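Local coordinates for pyrethroid hydrolase (Sphingobium faniae, PDB 5Y5R), which hydrolyses pyrethroid pesticides, splitting the ester of substrates such as cypermethrin and permethrin into an alcohol and a cyclopropanecarboxylic acid, at residues V104-G109 with T181-E186; A82-L87 with A96-L101; Y196-D201 with V209-Q214; L49-M54 with T173-P178. One frame throughout, in Å; residues are numbered along the deposited sequence.

Interaction 1. Residues V104-G109 with T181-E186; sequences VLTAPG and TPNPME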
loop_
_atom_site.group_PDB
_atom_site.type_symbol
_atom_site.label_atom_id
_atom_site.label_comp_id
_atom_site.label_asym_id
_atom_site.label_seq_id
_atom_site.Cartn_x
_atom_site.Cartn_y
_atom_site.Cartn_z
ATOM N N VAL A 104 1.715 5.478 1.403
ATOM C CA VAL A 104 1.417 6.878 1.113
ATOM C C VAL A 104 0.135 7.229 1.865
ATOM O O VAL A 104 -0.945 6.716 1.560
ATOM C CB VAL A 104 1.282 7.124 -0.401
ATOM C CG1 VAL A 104 0.976 8.580 -0.676
ATOM C CG2 VAL A 104 2.545 6.731 -1.112
ATOM N N LEU A 105 0.252 8.122 2.843
ATOM C CA LEU A 105 -0.865 8.617 3.637
ATOM C C LEU A 105 -0.906 10.116 3.388
ATOM O O LEU A 105 -0.040 10.859 3.854
ATOM C CB LEU A 105 -0.685 8.313 5.123
ATOM C CG LEU A 105 -1.707 9.020 6.002
ATOM C CD1 LEU A 105 -3.094 8.397 5.769
ATOM C CD2 LEU A 105 -1.294 9.006 7.483
ATOM N N THR A 106 -1.833 10.548 2.553
ATOM C CA THR A 106 -1.931 11.955 2.236
ATOM C C THR A 106 -3.218 12.511 2.804
ATOM O O THR A 106 -4.220 11.805 2.956
ATOM C CB THR A 106 -1.809 12.227 0.719
ATOM O OG1 THR A 106 -2.863 11.588 -0.014
ATOM C CG2 THR A 106 -0.540 11.676 0.268
ATOM N N ALA A 107 -3.140 13.776 3.170
ATOM C CA ALA A 107 -4.274 14.470 3.667
ATOM C C ALA A 107 -5.274 14.643 2.536
ATOM O O ALA A 107 -4.894 14.630 1.360
ATOM C CB ALA A 107 -3.834 15.823 4.228
ATOM N N PRO A 108 -6.547 14.853 2.867
ATOM C CA PRO A 108 -7.553 15.120 1.831
ATOM C C PRO A 108 -7.133 16.234 0.877
ATOM O O PRO A 108 -6.746 17.322 1.292
ATOM C CB PRO A 108 -8.784 15.515 2.654
ATOM C CG PRO A 108 -8.570 14.681 3.985
ATOM C CD PRO A 108 -7.126 14.952 4.227
ATOM N N GLY A 109 -7.227 15.962 -0.422
ATOM C CA GLY A 109 -6.872 16.981 -1.391
ATOM C C GLY A 109 -5.414 17.020 -1.774
ATOM O O GLY A 109 -5.024 17.865 -2.598
ATOM N N THR A 181 -3.594 11.333 -8.210
ATOM C CA THR A 181 -4.974 11.515 -7.787
ATOM C C THR A 181 -5.048 12.025 -6.352
ATOM O O THR A 181 -4.314 11.536 -5.481
ATOM C CB THR A 181 -5.751 10.208 -7.937
ATOM O OG1 THR A 181 -6.139 10.074 -9.321
ATOM C CG2 THR A 181 -6.986 10.187 -7.026
ATOM N N PRO A 182 -5.791 13.096 -6.104
ATOM C CA PRO A 182 -5.873 13.623 -4.744
ATOM C C PRO A 182 -6.717 12.699 -3.882
ATOM O O PRO A 182 -7.626 12.020 -4.378
ATOM C CB PRO A 182 -6.574 14.980 -4.925
ATOM C CG PRO A 182 -6.663 15.229 -6.391
ATOM C CD PRO A 182 -6.641 13.859 -7.028
ATOM N N ASN A 183 -6.421 12.700 -2.582
ATOM C CA ASN A 183 -7.231 11.958 -1.618
ATOM C C ASN A 183 -8.595 12.607 -1.475
ATOM O O ASN A 183 -8.668 13.777 -1.106
ATOM C CB ASN A 183 -6.547 11.868 -0.263
ATOM C CG ASN A 183 -7.360 11.056 0.742
ATOM O OD1 ASN A 183 -8.404 10.503 0.409
ATOM N ND2 ASN A 183 -6.851 10.934 1.948
ATOM N N PRO A 184 -9.680 11.918 -1.813
ATOM C CA PRO A 184 -11.020 12.491 -1.666
ATOM C C PRO A 184 -11.681 12.228 -0.319
ATOM O O PRO A 184 -12.871 12.528 -0.174
ATOM C CB PRO A 184 -11.788 11.785 -2.782
ATOM C CG PRO A 184 -11.188 10.401 -2.770
ATOM C CD PRO A 184 -9.725 10.573 -2.393
HETATM N N MSE A 185 -10.969 11.680 0.655
HETATM C CA MSE A 185 -11.610 11.361 1.927
HETATM C C MSE A 185 -12.226 12.579 2.578
HETATM O O MSE A 185 -11.550 13.587 2.794
HETATM C CB MSE A 185 -10.617 10.728 2.882
HETATM C CG MSE A 185 -10.431 9.265 2.643
HETATM SE SE MSE A 185 -8.982 8.665 3.716
HETATM C CE MSE A 185 -9.950 8.762 5.417
ATOM N N GLU A 186 -13.519 12.482 2.885
ATOM C CA GLU A 186 -14.207 13.552 3.579
ATOM C C GLU A 186 -15.233 12.960 4.533
ATOM O O GLU A 186 -15.680 11.815 4.365
ATOM C CB GLU A 186 -14.911 14.487 2.599
ATOM C CG GLU A 186 -16.065 13.841 1.892
ATOM C CD GLU A 186 -16.676 14.732 0.835
ATOM O OE1 GLU A 186 -15.968 15.605 0.281
ATOM O OE2 GLU A 186 -17.880 14.559 0.560
#
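Two groups from the same loop meet the carbonyl oxygen of Asn183: one N-H and one weaker C-H. Gly109 N donates to Asn183 O at 2.7 Å, lying in the carbonyl plane on a lone pair, while Pro108 CA approaches that oxygen at 3.4 Å as a CA-H...O contact. The glycine suits its place, since its positive phi would jam a CB against the preceding carbonyl.

The side chain of Asn183 works in two directions from one flat amide. CG is anti to the backbone N (chi1 -178°), which carries ND2 to Thr106 O at 2.9 Å. The bond is fairly straight (162° at the hydrogen) and lies in the amide plane of Asn183, although it reaches Thr106 O from above that carbonyl's plane. Asn183 OD1 instead accepts from Met185 N at 2.8 Å, folding its own chain. An alanine here would remove both amide ends, so the bond to Thr106 O and the local turn would probably be lost together.

Packing fills in around these bonds. Thr106 OG1, whose hydrogen bond is to Val110 O, passes Asn183 CB at 3.7 Å, and the Pro108 ring rests its CB on Met185 O at 3.4 Å. The side chains of Asn183 and Met185 also touch Ser85 of helix 80-90.

An Asx turn thus shapes the 183-185 bend, while the other amide end and the carbonyl of the same Asn183 tie together two loops of an alpha/beta hydrolase: the loop that follows strand 95-101, in which Val104 touches the bound pyrethroid, and the loop that leads into strand 194-199.

Interaction 2. Residues A82-L87 with A96-L101; sequences ASISWL and AGLIYL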
loop_
_atom_site.group_PDB
_atom_site.type_symbol
_atom_site.label_atom_id
_atom_site.label_comp_id
_atom_site.label_asym_id
_atom_site.label_seq_id
_atom_site.Cartn_x
_atom_site.Cartn_y
_atom_site.Cartn_z
ATOM N N ALA A 82 -2.665 5.054 -1.392
ATOM C CA ALA A 82 -3.529 5.928 -2.187
ATOM C C ALA A 82 -4.843 5.230 -2.512
ATOM O O ALA A 82 -5.907 5.859 -2.513
ATOM C CB ALA A 82 -2.820 6.371 -3.472
ATOM N N SER A 83 -4.790 3.926 -2.767
ATOM C CA SER A 83 -5.996 3.157 -3.061
ATOM C C SER A 83 -6.913 3.010 -1.834
ATOM O O SER A 83 -8.142 3.080 -1.965
ATOM C CB SER A 83 -5.591 1.790 -3.601
ATOM O OG SER A 83 -4.970 1.948 -4.874
ATOM N N ILE A 84 -6.354 2.734 -0.650
ATOM C CA ILE A 84 -7.230 2.487 0.501
ATOM C C ILE A 84 -7.897 3.777 0.942
ATOM O O ILE A 84 -8.985 3.742 1.514
ATOM C CB ILE A 84 -6.512 1.817 1.696
ATOM C CG1 ILE A 84 -5.732 2.840 2.523
ATOM C CG2 ILE A 84 -5.639 0.665 1.256
ATOM C CD1 ILE A 84 -5.250 2.276 3.842
ATOM N N SER A 85 -7.225 4.926 0.766
ATOM C CA SER A 85 -7.879 6.205 1.012
ATOM C C SER A 85 -9.007 6.454 0.005
ATOM O O SER A 85 -10.082 6.959 0.350
ATOM C CB SER A 85 -6.834 7.322 0.955
ATOM O OG SER A 85 -5.834 7.150 1.947
ATOM N N TRP A 86 -8.760 6.171 -1.271
ATOM C CA TRP A 86 -9.815 6.368 -2.252
ATOM C C TRP A 86 -10.997 5.447 -1.964
ATOM O O TRP A 86 -12.150 5.888 -1.936
ATOM C CB TRP A 86 -9.255 6.147 -3.656
ATOM C CG TRP A 86 -10.153 6.655 -4.725
ATOM C CD1 TRP A 86 -10.043 7.826 -5.404
ATOM C CD2 TRP A 86 -11.300 5.983 -5.260
ATOM N NE1 TRP A 86 -11.057 7.937 -6.326
ATOM C CE2 TRP A 86 -11.845 6.815 -6.249
ATOM C CE3 TRP A 86 -11.924 4.761 -4.988
ATOM C CZ2 TRP A 86 -12.981 6.464 -6.967
ATOM C CZ3 TRP A 86 -13.056 4.410 -5.716
ATOM C CH2 TRP A 86 -13.567 5.264 -6.684
ATOM N N LEU A 87 -10.715 4.177 -1.690
ATOM C CA LEU A 87 -11.765 3.208 -1.381
ATOM C C LEU A 87 -12.519 3.560 -0.105
ATOM O O LEU A 87 -13.747 3.434 -0.046
ATOM C CB LEU A 87 -11.143 1.831 -1.230
ATOM C CG LEU A 87 -10.790 1.101 -2.526
ATOM C CD1 LEU A 87 -9.703 0.058 -2.268
ATOM C CD2 LEU A 87 -12.021 0.466 -3.052
ATOM N N ALA A 96 -14.101 -0.834 8.145
ATOM C CA ALA A 96 -13.995 -0.629 9.585
ATOM C C ALA A 96 -12.625 -0.124 10.027
ATOM O O ALA A 96 -12.485 0.280 11.187
ATOM C CB ALA A 96 -14.313 -1.933 10.322
ATOM N N GLY A 97 -11.605 -0.199 9.174
ATOM C CA GLY A 97 -10.269 0.203 9.572
ATOM C C GLY A 97 -9.337 0.376 8.392
ATOM O O GLY A 97 -9.479 -0.289 7.359
ATOM N N LEU A 98 -8.362 1.266 8.554
ATOM C CA LEU A 98 -7.368 1.542 7.515
ATOM C C LEU A 98 -5.965 1.322 8.062
ATOM O O LEU A 98 -5.595 1.893 9.091
ATOM C CB LEU A 98 -7.494 2.980 6.988
ATOM C CG LEU A 98 -8.772 3.280 6.197
ATOM C CD1 LEU A 98 -8.862 4.763 5.874
ATOM C CD2 LEU A 98 -8.860 2.449 4.906
ATOM N N ILE A 99 -5.174 0.525 7.362
ATOM C CA ILE A 99 -3.807 0.252 7.765
ATOM C C ILE A 99 -2.867 0.737 6.673
ATOM O O ILE A 99 -2.921 0.233 5.545
ATOM C CB ILE A 99 -3.592 -1.243 8.013
ATOM C CG1 ILE A 99 -4.554 -1.772 9.082
ATOM C CG2 ILE A 99 -2.157 -1.496 8.435
ATOM C CD1 ILE A 99 -4.351 -3.222 9.325
ATOM N N TYR A 100 -1.962 1.650 7.018
ATOM C CA TYR A 100 -0.969 2.191 6.088
ATOM C C TYR A 100 0.398 1.606 6.437
ATOM O O TYR A 100 1.030 2.027 7.413
ATOM C CB TYR A 100 -0.953 3.723 6.128
ATOM C CG TYR A 100 -2.231 4.375 5.681
ATOM C CD1 TYR A 100 -3.312 4.505 6.548
ATOM C CD2 TYR A 100 -2.373 4.842 4.398
ATOM C CE1 TYR A 100 -4.480 5.108 6.167
ATOM C CE2 TYR A 100 -3.541 5.431 3.995
ATOM C CZ TYR A 100 -4.606 5.552 4.879
ATOM O OH TYR A 100 -5.771 6.174 4.482
ATOM N N LEU A 101 0.874 0.670 5.623
ATOM C CA LEU A 101 2.122 -0.053 5.864
ATOM C C LEU A 101 3.237 0.588 5.044
ATOM O O LEU A 101 3.408 0.278 3.855
ATOM C CB LEU A 101 1.955 -1.543 5.538
ATOM C CG LEU A 101 3.215 -2.413 5.604
ATOM C CD1 LEU A 101 3.940 -2.341 6.965
ATOM C CD2 LEU A 101 2.881 -3.850 5.246
#
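Helix 82-87 runs nearly antiparallel to strand 97-101, their axes 165° apart and 9.1 Å from each other at closest approach. This is the return leg of a beta-alpha-beta unit of the alpha/beta hydrolase fold, in which strand 71-77 leads into helix 80-90 and the chain comes back along strand 95-101. The turn into the helix is consistent with the nucleophile elbow of this fold, and Ile84 touches it.

Ile84 is the side chain that points from the helix into the sheet. Its CG1 sits in the crowded position between backbone N and carbonyl carbon (chi1 81°), and the chain then extends so that CD1 stands over the centre of the Tyr100 ring. The CH-pi contact is 3.6 Å from Ile84 CD1 to the ring centroid, 14° off the normal. The same methyl meets Leu98 CD2 at 3.8 Å and Ile99 O at 3.5 Å, so one carbon touches three consecutive strand residues. Leu98 CD2 also reaches back to the helix, lying 3.6 Å from Ile84 O.

Tyr100 lies beside the helix with CG anti to its carbonyl carbon, and its ring is also touched by Leu105 from the loop that follows. An alanine here would probably cost both the surface on which Ile84 rests and a buried polar tie to the helix.

That tie is made at the edge of the ring: Ser85 OG, which also bonds to Gly81 O within the helix, lies in the ring plane and shares a hydrogen bond with Tyr100 OH at 2.7 Å.

Interaction 3. Residues Y196-D201 with V209-Q214; sequences YIEALD and VQRQMQ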
loop_
_atom_site.group_PDB
_atom_site.type_symbol
_atom_site.label_atom_id
_atom_site.label_comp_id
_atom_site.label_asym_id
_atom_site.label_seq_id
_atom_site.Cartn_x
_atom_site.Cartn_y
_atom_site.Cartn_z
ATOM N N TYR A 196 -0.915 3.516 11.139
ATOM C CA TYR A 196 0.303 3.549 10.345
ATOM C C TYR A 196 1.316 2.579 10.945
ATOM O O TYR A 196 1.696 2.713 12.108
ATOM C CB TYR A 196 0.907 4.957 10.291
ATOM C CG TYR A 196 1.817 5.167 9.090
ATOM C CD1 TYR A 196 3.135 4.748 9.101
ATOM C CD2 TYR A 196 1.332 5.755 7.937
ATOM C CE1 TYR A 196 3.956 4.939 7.983
ATOM C CE2 TYR A 196 2.135 5.941 6.829
ATOM C CZ TYR A 196 3.433 5.534 6.849
ATOM O OH TYR A 196 4.191 5.729 5.716
ATOM N N ILE A 197 1.768 1.621 10.149
ATOM C CA ILE A 197 2.858 0.728 10.537
ATOM C C ILE A 197 4.102 1.232 9.835
ATOM O O ILE A 197 4.214 1.098 8.611
ATOM C CB ILE A 197 2.575 -0.738 10.167
ATOM C CG1 ILE A 197 1.249 -1.204 10.765
ATOM C CG2 ILE A 197 3.734 -1.631 10.626
ATOM C CD1 ILE A 197 0.986 -2.689 10.593
ATOM N N GLU A 198 5.013 1.839 10.605
ATOM C CA GLU A 198 6.262 2.346 10.071
ATOM C C GLU A 198 7.230 1.194 9.908
ATOM O O GLU A 198 7.283 0.284 10.742
ATOM C CB GLU A 198 6.932 3.374 11.008
ATOM C CG GLU A 198 6.088 4.444 11.621
ATOM C CD GLU A 198 6.879 5.260 12.676
ATOM O OE1 GLU A 198 7.623 4.667 13.488
ATOM O OE2 GLU A 198 6.764 6.489 12.689
ATOM N N ALA A 199 8.035 1.273 8.862
ATOM C CA ALA A 199 9.205 0.424 8.649
ATOM C C ALA A 199 10.422 1.296 8.950
ATOM O O ALA A 199 10.736 2.201 8.168
ATOM C CB ALA A 199 9.223 -0.116 7.222
ATOM N N LEU A 200 11.050 1.082 10.122
ATOM C CA LEU A 200 12.064 2.011 10.624
ATOM C C LEU A 200 13.269 2.166 9.692
ATOM O O LEU A 200 13.866 3.253 9.631
ATOM C CB LEU A 200 12.527 1.578 12.002
ATOM C CG LEU A 200 11.390 1.670 13.022
ATOM C CD1 LEU A 200 11.769 1.032 14.365
ATOM C CD2 LEU A 200 11.012 3.129 13.206
ATOM N N ASP A 201 13.675 1.107 8.986
ATOM C CA ASP A 201 14.891 1.177 8.181
ATOM C C ASP A 201 14.600 1.280 6.687
ATOM O O ASP A 201 15.435 0.891 5.872
ATOM C CB ASP A 201 15.820 -0.006 8.461
ATOM C CG ASP A 201 16.209 -0.109 9.937
ATOM O OD1 ASP A 201 15.949 0.861 10.684
ATOM O OD2 ASP A 201 16.810 -1.135 10.354
ATOM N N VAL A 209 10.020 10.814 6.154
ATOM C CA VAL A 209 8.867 11.072 5.299
ATOM C C VAL A 209 7.628 10.382 5.831
ATOM O O VAL A 209 6.521 10.932 5.786
ATOM C CB VAL A 209 9.171 10.624 3.867
ATOM C CG1 VAL A 209 7.933 10.754 3.032
ATOM C CG2 VAL A 209 10.260 11.501 3.322
ATOM N N GLN A 210 7.785 9.139 6.264
ATOM C CA GLN A 210 6.698 8.420 6.897
ATOM C C GLN A 210 6.116 9.238 8.028
ATOM O O GLN A 210 4.901 9.445 8.096
ATOM C CB GLN A 210 7.202 7.077 7.409
ATOM C CG GLN A 210 7.492 6.087 6.310
ATOM C CD GLN A 210 8.121 4.840 6.835
ATOM O OE1 GLN A 210 7.474 4.040 7.545
ATOM N NE2 GLN A 210 9.405 4.673 6.542
ATOM N N ARG A 211 6.981 9.719 8.929
ATOM C CA ARG A 211 6.472 10.452 10.093
ATOM C C ARG A 211 5.910 11.816 9.708
ATOM O O ARG A 211 5.020 12.333 10.398
ATOM C CB ARG A 211 7.563 10.605 11.168
ATOM C CG ARG A 211 7.982 9.282 11.815
ATOM C CD ARG A 211 9.260 9.301 12.662
ATOM N NE ARG A 211 9.422 8.000 13.320
ATOM C CZ ARG A 211 10.490 7.559 13.989
ATOM N NH1 ARG A 211 10.473 6.329 14.491
ATOM N NH2 ARG A 211 11.569 8.300 14.156
ATOM N N GLN A 212 6.417 12.409 8.622
ATOM C CA GLN A 212 5.902 13.687 8.150
ATOM C C GLN A 212 4.493 13.525 7.613
ATOM O O GLN A 212 3.622 14.377 7.836
ATOM C CB GLN A 212 6.859 14.247 7.085
ATOM C CG GLN A 212 6.573 15.668 6.654
ATOM C CD GLN A 212 6.907 16.654 7.751
ATOM O OE1 GLN A 212 7.923 16.508 8.438
ATOM N NE2 GLN A 212 6.066 17.661 7.919
HETATM N N MSE A 213 4.229 12.413 6.942
HETATM C CA MSE A 213 2.891 12.140 6.465
HETATM C C MSE A 213 1.897 11.948 7.612
HETATM O O MSE A 213 0.799 12.505 7.582
HETATM C CB MSE A 213 2.919 10.922 5.540
HETATM C CG MSE A 213 3.543 11.307 4.214
HETATM SE SE MSE A 213 3.545 9.888 2.874
HETATM C CE MSE A 213 4.691 8.620 3.746
ATOM N N GLN A 214 2.273 11.158 8.619
ATOM C CA GLN A 214 1.419 11.073 9.811
ATOM C C GLN A 214 1.163 12.456 10.390
ATOM O O GLN A 214 0.018 12.816 10.684
ATOM C CB GLN A 214 2.056 10.171 10.871
ATOM C CG GLN A 214 2.227 8.771 10.412
ATOM C CD GLN A 214 3.130 7.979 11.312
ATOM O OE1 GLN A 214 2.802 7.690 12.471
ATOM N NE2 GLN A 214 4.281 7.625 10.794
#
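The amide of Gln210 reads the backbone of Ala199 at both polar atoms. Gln210 OE1 accepts from Ala199 N at 3.1 Å, on a lone pair, and Gln210 NE2 donates to Ala199 O at 3.2 Å from above that carbonyl's plane. Beside it, Glu198 and Arg211 form a salt bridge, with Arg211 NE lying 3.1 Å from Glu198 OE2 and the carboxylate at the edge of the guanidinium. Arg211 NH1 adds a weak bond to Glu198 OE1. Gln214 lays its amide almost flat on a face of the Tyr196 ring, the two planes 8° apart. From there its NE2 makes a weak bond to Glu198 OE2.

Further out, Gln210 NE2 also bonds to Leu205 O and Glu198 OE1 to Ser225 OG, while Tyr196 OH is held by Ala103 O. The setting is a beta-alpha-beta unit in which helix 207-216 runs nearly antiparallel to strand 194-199.

The Gln210 side chain lies about 4 Å from that of Asp202, probably the acid of the charge relay, and its two bonds to Ala199 are likely to steady the chain three residues ahead of it. With Arg211 bonded to it and neutral donors nearby, the buried carboxylate of Glu198 is likely to stay ionised.

Interaction 4. Residues L49-M54 with T173-P178; sequences LSVVDM and TQSTVP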
loop_
_atom_site.group_PDB
_atom_site.type_symbol
_atom_site.label_atom_id
_atom_site.label_comp_id
_atom_site.label_asym_id
_atom_site.label_seq_id
_atom_site.Cartn_x
_atom_site.Cartn_y
_atom_site.Cartn_z
ATOM N N LEU A 49 -1.590 0.977 -19.481
ATOM C CA LEU A 49 -2.436 1.910 -20.223
ATOM C C LEU A 49 -3.917 1.606 -20.097
ATOM O O LEU A 49 -4.744 2.439 -20.499
ATOM C CB LEU A 49 -2.036 1.975 -21.700
ATOM C CG LEU A 49 -0.640 2.505 -22.027
ATOM C CD1 LEU A 49 -0.346 2.334 -23.517
ATOM C CD2 LEU A 49 -0.486 3.958 -21.637
ATOM N N SER A 50 -4.275 0.419 -19.611
ATOM C CA SER A 50 -5.682 0.077 -19.435
ATOM C C SER A 50 -6.313 0.774 -18.239
ATOM O O SER A 50 -7.534 0.925 -18.189
ATOM C CB SER A 50 -5.816 -1.446 -19.291
ATOM O OG SER A 50 -5.287 -1.880 -18.040
ATOM N N VAL A 51 -5.524 1.248 -17.292
ATOM C CA VAL A 51 -6.126 1.886 -16.131
ATOM C C VAL A 51 -6.682 3.243 -16.539
ATOM O O VAL A 51 -5.936 4.143 -16.931
ATOM C CB VAL A 51 -5.108 2.030 -15.004
ATOM C CG1 VAL A 51 -5.791 2.647 -13.802
ATOM C CG2 VAL A 51 -4.497 0.676 -14.698
ATOM N N VAL A 52 -7.978 3.432 -16.342
ATOM C CA VAL A 52 -8.605 4.689 -16.714
ATOM C C VAL A 52 -8.512 5.716 -15.595
ATOM O O VAL A 52 -8.016 6.828 -15.798
ATOM C CB VAL A 52 -10.068 4.440 -17.095
ATOM C CG1 VAL A 52 -10.694 5.760 -17.432
ATOM C CG2 VAL A 52 -10.140 3.445 -18.255
ATOM N N ASP A 53 -8.931 5.348 -14.395
ATOM C CA ASP A 53 -8.926 6.257 -13.253
ATOM C C ASP A 53 -8.958 5.390 -11.995
ATOM O O ASP A 53 -8.838 4.162 -12.068
ATOM C CB ASP A 53 -10.068 7.284 -13.356
ATOM C CG ASP A 53 -11.452 6.652 -13.366
ATOM O OD1 ASP A 53 -11.570 5.432 -13.146
ATOM O OD2 ASP A 53 -12.440 7.393 -13.590
HETATM N N MSE A 54 -9.082 6.019 -10.834
HETATM C CA MSE A 54 -8.936 5.268 -9.594
HETATM C C MSE A 54 -10.090 4.326 -9.333
HETATM O O MSE A 54 -9.886 3.252 -8.783
HETATM C CB MSE A 54 -8.772 6.217 -8.412
HETATM C CG MSE A 54 -7.370 6.831 -8.368
HETATM SE SE MSE A 54 -5.990 5.515 -7.979
HETATM C CE MSE A 54 -6.217 5.406 -5.993
ATOM N N THR A 173 5.324 -2.823 -15.868
ATOM C CA THR A 173 4.995 -1.413 -16.056
ATOM C C THR A 173 3.802 -0.975 -15.205
ATOM O O THR A 173 2.721 -1.571 -15.274
ATOM C CB THR A 173 4.719 -1.091 -17.542
ATOM O OG1 THR A 173 5.840 -1.482 -18.343
ATOM C CG2 THR A 173 4.547 0.399 -17.720
ATOM N N GLN A 174 3.989 0.123 -14.475
ATOM C CA GLN A 174 3.036 0.654 -13.511
ATOM C C GLN A 174 2.348 1.903 -14.048
ATOM O O GLN A 174 3.016 2.781 -14.604
ATOM C CB GLN A 174 3.770 1.025 -12.224
ATOM C CG GLN A 174 2.928 1.926 -11.364
ATOM C CD GLN A 174 1.900 1.133 -10.587
ATOM O OE1 GLN A 174 2.169 0.009 -10.141
ATOM N NE2 GLN A 174 0.696 1.662 -10.505
ATOM N N SER A 175 1.041 2.041 -13.800
ATOM C CA SER A 175 0.301 3.233 -14.219
ATOM C C SER A 175 0.585 4.425 -13.301
ATOM O O SER A 175 0.745 4.277 -12.093
ATOM C CB SER A 175 -1.200 2.967 -14.226
ATOM O OG SER A 175 -1.918 4.183 -14.404
ATOM N N THR A 176 0.676 5.614 -13.884
ATOM C CA THR A 176 0.929 6.797 -13.062
ATOM C C THR A 176 -0.349 7.360 -12.448
ATOM O O THR A 176 -0.282 8.336 -11.686
ATOM C CB THR A 176 1.663 7.851 -13.891
ATOM O OG1 THR A 176 0.836 8.222 -14.996
ATOM C CG2 THR A 176 3.023 7.335 -14.377
ATOM N N VAL A 177 -1.479 6.689 -12.703
ATOM C CA VAL A 177 -2.781 7.176 -12.237
ATOM C C VAL A 177 -2.850 7.399 -10.731
ATOM O O VAL A 177 -3.407 8.426 -10.315
ATOM C CB VAL A 177 -3.898 6.232 -12.731
ATOM C CG1 VAL A 177 -5.190 6.424 -11.912
ATOM C CG2 VAL A 177 -4.183 6.463 -14.205
ATOM N N PRO A 178 -2.448 6.453 -9.874
ATOM C CA PRO A 178 -2.496 6.722 -8.431
ATOM C C PRO A 178 -1.564 7.828 -7.963
ATOM O O PRO A 178 -1.845 8.445 -6.935
ATOM C CB PRO A 178 -2.153 5.359 -7.807
ATOM C CG PRO A 178 -1.426 4.625 -8.842
ATOM C CD PRO A 178 -2.070 5.049 -10.135
HETATM O O HOH W 1 -3.034 4.621 -17.174
#
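The N-terminal end of helix 54-57, capped by Asp53, packs through its backbone against an ST turn at the end of the short strand 174-175. Asp53 OD1 makes the cap by accepting from His56 N. In the turn, Ser175 OG accepts from Val177 N at 3.1 Å, and Val177, held there, points its side chain toward the other loop.

Val177 spreads its two methyls over that loop. Val177 CG2 lies 4.2 Å from Val51 CG1, while Val177 CG1 faces the backbone of Asp53 and lies 4.1 Å from Met54 SE, the residue being present as selenomethionine. The Met54 chain is bent at both chi2 (-67°) and chi3 (-80°), and this brings Met54 SE against the Pro178 ring, 3.8 Å from Pro178 CB.

The polar link is indirect. One water donates to Val51 O at 3.0 Å and accepts from Ser175 OG, also at 3.0 Å. The serine hydroxyl therefore serves twice, as acceptor for its own turn and as donor to the water, next to the Val51 side chain.

Strand 174-175 is an outermost strand of the small antiparallel sheet that also holds 132-135 and 140-143. Met54 also touches Ser83 and Trp86 of helix 80-90, and Tyr57 of helix 54-57 touches both Val51 and Pro178.

Interactions 2 and 3 belong to the core: each sets a helix against the main parallel sheet, on the neighbouring strands 95-101 and 194-199, where Tyr100 O probably bonds Ile197 N. Their chemistry differs, with mostly apolar packing and one hydroxyl pair in interaction 2, and amides and a salt bridge in interaction 3, next to the likely catalytic Asp202. Interactions 1 and 4 are partly buried loop pairings, the first held by direct backbone and amide bonds, the second by methyls, selenium and a water. Interactions 1 and 2 each touch all the others; Leu105, for instance, meets Tyr100 of interaction 2 and Met213 and Tyr196 of interaction 3. Interactions 3 and 4 stay about 11 Å apart at their nearest atoms.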